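Local coordinates for protein probable tautomerase HP_0924 (Helicobacter pylori, PDB 3M21) that is a probable tautomerase, a small protein of the MIF clan that assembles as a hexamer, at residues P1-P9 with S40-S50. Residues are numbered along the deposited sequence; the frame is centred on the assembly and turned at random.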
# COMPACT_ATOMS: atom_id res chain seq x y z
N PRO F 1 12.77 -8.08 -2.06
CA PRO F 1 11.60 -7.30 -2.52
C PRO F 1 10.33 -7.59 -1.73
O PRO F 1 10.30 -8.44 -0.82
CB PRO F 1 11.40 -7.62 -4.00
CG PRO F 1 12.09 -8.98 -4.11
CD PRO F 1 13.30 -8.90 -3.16
N PHE F 2 9.28 -6.86 -2.08
CA PHE F 2 7.97 -6.97 -1.44
C PHE F 2 6.89 -6.98 -2.52
O PHE F 2 6.89 -6.11 -3.39
CB PHE F 2 7.76 -5.79 -0.50
CG PHE F 2 6.38 -5.74 0.09
CD1 PHE F 2 6.04 -6.57 1.15
CD2 PHE F 2 5.44 -4.83 -0.39
CE1 PHE F 2 4.76 -6.51 1.70
CE2 PHE F 2 4.16 -4.77 0.16
CZ PHE F 2 3.82 -5.61 1.21
N ILE F 3 6.00 -7.96 -2.46
CA ILE F 3 4.91 -8.05 -3.44
C ILE F 3 3.57 -8.14 -2.72
O ILE F 3 3.33 -9.06 -1.93
CB ILE F 3 5.05 -9.28 -4.36
CG1 ILE F 3 6.36 -9.20 -5.15
CG2 ILE F 3 3.86 -9.36 -5.30
CD1 ILE F 3 7.58 -9.64 -4.35
N ASN F 4 2.70 -7.18 -2.99
CA ASN F 4 1.39 -7.14 -2.37
C ASN F 4 0.40 -7.48 -3.48
O ASN F 4 0.42 -6.87 -4.55
CB ASN F 4 1.14 -5.73 -1.82
CG ASN F 4 -0.19 -5.60 -1.07
OD1 ASN F 4 -0.73 -4.50 -0.97
ND2 ASN F 4 -0.70 -6.71 -0.53
N ILE F 5 -0.42 -8.48 -3.24
CA ILE F 5 -1.40 -8.87 -4.23
C ILE F 5 -2.78 -8.66 -3.63
O ILE F 5 -3.07 -9.20 -2.56
CB ILE F 5 -1.26 -10.36 -4.61
CG1 ILE F 5 0.09 -10.61 -5.26
CG2 ILE F 5 -2.39 -10.77 -5.53
CD1 ILE F 5 0.41 -12.09 -5.42
N LYS F 6 -3.61 -7.88 -4.29
CA LYS F 6 -4.96 -7.64 -3.80
C LYS F 6 -5.93 -8.23 -4.80
O LYS F 6 -5.91 -7.88 -5.99
CB LYS F 6 -5.20 -6.14 -3.64
CG LYS F 6 -4.29 -5.48 -2.62
CD LYS F 6 -4.63 -4.01 -2.43
CE LYS F 6 -3.65 -3.34 -1.50
NZ LYS F 6 -3.62 -3.99 -0.17
N LEU F 7 -6.80 -9.11 -4.33
CA LEU F 7 -7.77 -9.76 -5.20
C LEU F 7 -9.11 -9.96 -4.49
O LEU F 7 -9.19 -9.87 -3.27
CB LEU F 7 -7.21 -11.10 -5.65
CG LEU F 7 -6.89 -12.10 -4.53
CD1 LEU F 7 -8.17 -12.75 -4.03
CD2 LEU F 7 -5.94 -13.18 -5.03
N VAL F 8 -10.15 -10.23 -5.26
CA VAL F 8 -11.48 -10.47 -4.69
C VAL F 8 -11.80 -11.96 -4.73
O VAL F 8 -11.72 -12.59 -5.79
CB VAL F 8 -12.57 -9.71 -5.47
CG1 VAL F 8 -13.90 -9.85 -4.76
CG2 VAL F 8 -12.18 -8.26 -5.61
N PRO F 9 -12.14 -12.56 -3.57
CA PRO F 9 -12.47 -13.99 -3.53
C PRO F 9 -13.61 -14.32 -4.48
O PRO F 9 -14.42 -13.46 -4.81
CB PRO F 9 -12.88 -14.21 -2.07
CG PRO F 9 -12.02 -13.23 -1.34
CD PRO F 9 -12.13 -11.99 -2.21
N SER F 40 14.78 -13.12 0.92
CA SER F 40 14.35 -11.75 1.23
C SER F 40 13.00 -11.38 0.64
O SER F 40 12.47 -10.30 0.91
CB SER F 40 15.40 -10.75 0.73
OG SER F 40 15.41 -10.71 -0.69
N ILE F 41 12.42 -12.27 -0.16
CA ILE F 41 11.14 -11.97 -0.79
C ILE F 41 9.93 -12.10 0.12
O ILE F 41 9.62 -13.18 0.63
CB ILE F 41 10.89 -12.87 -2.02
CG1 ILE F 41 12.05 -12.70 -3.01
CG2 ILE F 41 9.59 -12.48 -2.69
CD1 ILE F 41 11.94 -13.61 -4.22
N VAL F 42 9.23 -10.98 0.31
CA VAL F 42 8.03 -10.95 1.14
C VAL F 42 6.83 -10.77 0.22
O VAL F 42 6.86 -9.93 -0.68
CB VAL F 42 8.07 -9.79 2.14
CG1 VAL F 42 6.75 -9.69 2.89
CG2 VAL F 42 9.22 -9.98 3.11
N VAL F 43 5.80 -11.56 0.46
CA VAL F 43 4.59 -11.50 -0.33
C VAL F 43 3.40 -11.49 0.62
O VAL F 43 3.35 -12.26 1.59
CB VAL F 43 4.48 -12.71 -1.29
CG1 VAL F 43 3.23 -12.61 -2.16
CG2 VAL F 43 5.72 -12.79 -2.16
N ILE F 44 2.47 -10.59 0.36
CA ILE F 44 1.27 -10.46 1.17
C ILE F 44 0.08 -10.43 0.23
O ILE F 44 0.00 -9.58 -0.67
CB ILE F 44 1.28 -9.17 2.01
CG1 ILE F 44 2.41 -9.22 3.04
CG2 ILE F 44 -0.07 -8.96 2.66
CD1 ILE F 44 2.60 -7.91 3.85
N ILE F 45 -0.83 -11.37 0.44
CA ILE F 45 -2.03 -11.45 -0.37
C ILE F 45 -3.18 -10.90 0.46
O ILE F 45 -3.42 -11.33 1.59
CB ILE F 45 -2.35 -12.91 -0.75
CG1 ILE F 45 -1.22 -13.50 -1.61
CG2 ILE F 45 -3.67 -12.99 -1.48
CD1 ILE F 45 -1.32 -15.02 -1.78
N ASP F 46 -3.89 -9.93 -0.10
CA ASP F 46 -5.03 -9.35 0.60
C ASP F 46 -6.29 -9.78 -0.13
O ASP F 46 -6.33 -9.75 -1.36
CB ASP F 46 -4.94 -7.83 0.60
CG ASP F 46 -3.71 -7.33 1.32
OD1 ASP F 46 -3.42 -7.82 2.44
OD2 ASP F 46 -3.04 -6.43 0.77
N GLU F 47 -7.30 -10.18 0.63
CA GLU F 47 -8.56 -10.61 0.05
C GLU F 47 -9.57 -9.51 0.30
O GLU F 47 -9.94 -9.23 1.45
CB GLU F 47 -8.99 -11.93 0.67
CG GLU F 47 -8.12 -13.10 0.23
CD GLU F 47 -8.38 -14.38 1.02
OE1 GLU F 47 -7.54 -14.73 1.86
OE2 GLU F 47 -9.41 -15.02 0.79
N VAL F 48 -10.00 -8.87 -0.78
CA VAL F 48 -10.94 -7.76 -0.73
C VAL F 48 -12.37 -8.16 -1.04
O VAL F 48 -12.63 -8.87 -2.02
CB VAL F 48 -10.52 -6.67 -1.74
CG1 VAL F 48 -11.39 -5.44 -1.58
CG2 VAL F 48 -9.05 -6.34 -1.56
N ASP F 49 -13.30 -7.72 -0.20
CA ASP F 49 -14.71 -8.02 -0.40
C ASP F 49 -15.14 -7.43 -1.74
O ASP F 49 -14.73 -6.34 -2.11
CB ASP F 49 -15.54 -7.40 0.73
CG ASP F 49 -16.99 -7.85 0.70
OD1 ASP F 49 -17.81 -7.18 0.04
OD2 ASP F 49 -17.29 -8.88 1.34
N SER F 50 -15.98 -8.17 -2.46
CA SER F 50 -16.46 -7.74 -3.77
C SER F 50 -17.15 -6.38 -3.75
O SER F 50 -17.31 -5.76 -4.81
CB SER F 50 -17.39 -8.79 -4.37
OG SER F 50 -18.59 -8.87 -3.62
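Asp46 receives two donors from the neighbouring strand on a single oxygen. Asn4 ND2 lies 2.7 Å from Asp46 OD2 in an almost straight bond (174°), while Lys6 NZ forms a salt bridge with the same OD2, also at 2.7 Å, and the two arrive from opposite faces of the carboxylate plane. The second N-H of Asn4 ND2 reaches Ile44 O at 3.0 Å, from above the carbonyl plane, so both amide hydrogens are engaged and the amide's rotation is fixed. Lys6 runs alongside Asp46 and bends only at its last torsion (chi4 -59°), which brings NZ over OD2.

Backbone bonds alternate in parallel register between Pro1 to Leu7 and Val42 to Val48, just beyond the strand ends. Strands 2-7 and 42-47 belong to a beta-alpha-beta unit, linked by helix 16-34, as in the tautomerase fold; each pairs antiparallel with a strand of another subunit, continuing the sheet.

Among apolar contacts, the Phe2 ring turns its edge to Ile44 CD1, 3.4 Å from Phe2 CE1, and stacks on Phe2 of another subunit. On the face bearing Ile3, Ile5, Val43 and Ile45, Ile3 CD1 lies 3.9 Å from CG2 of Ile41, just before strand 42-47, beside helix 16-34.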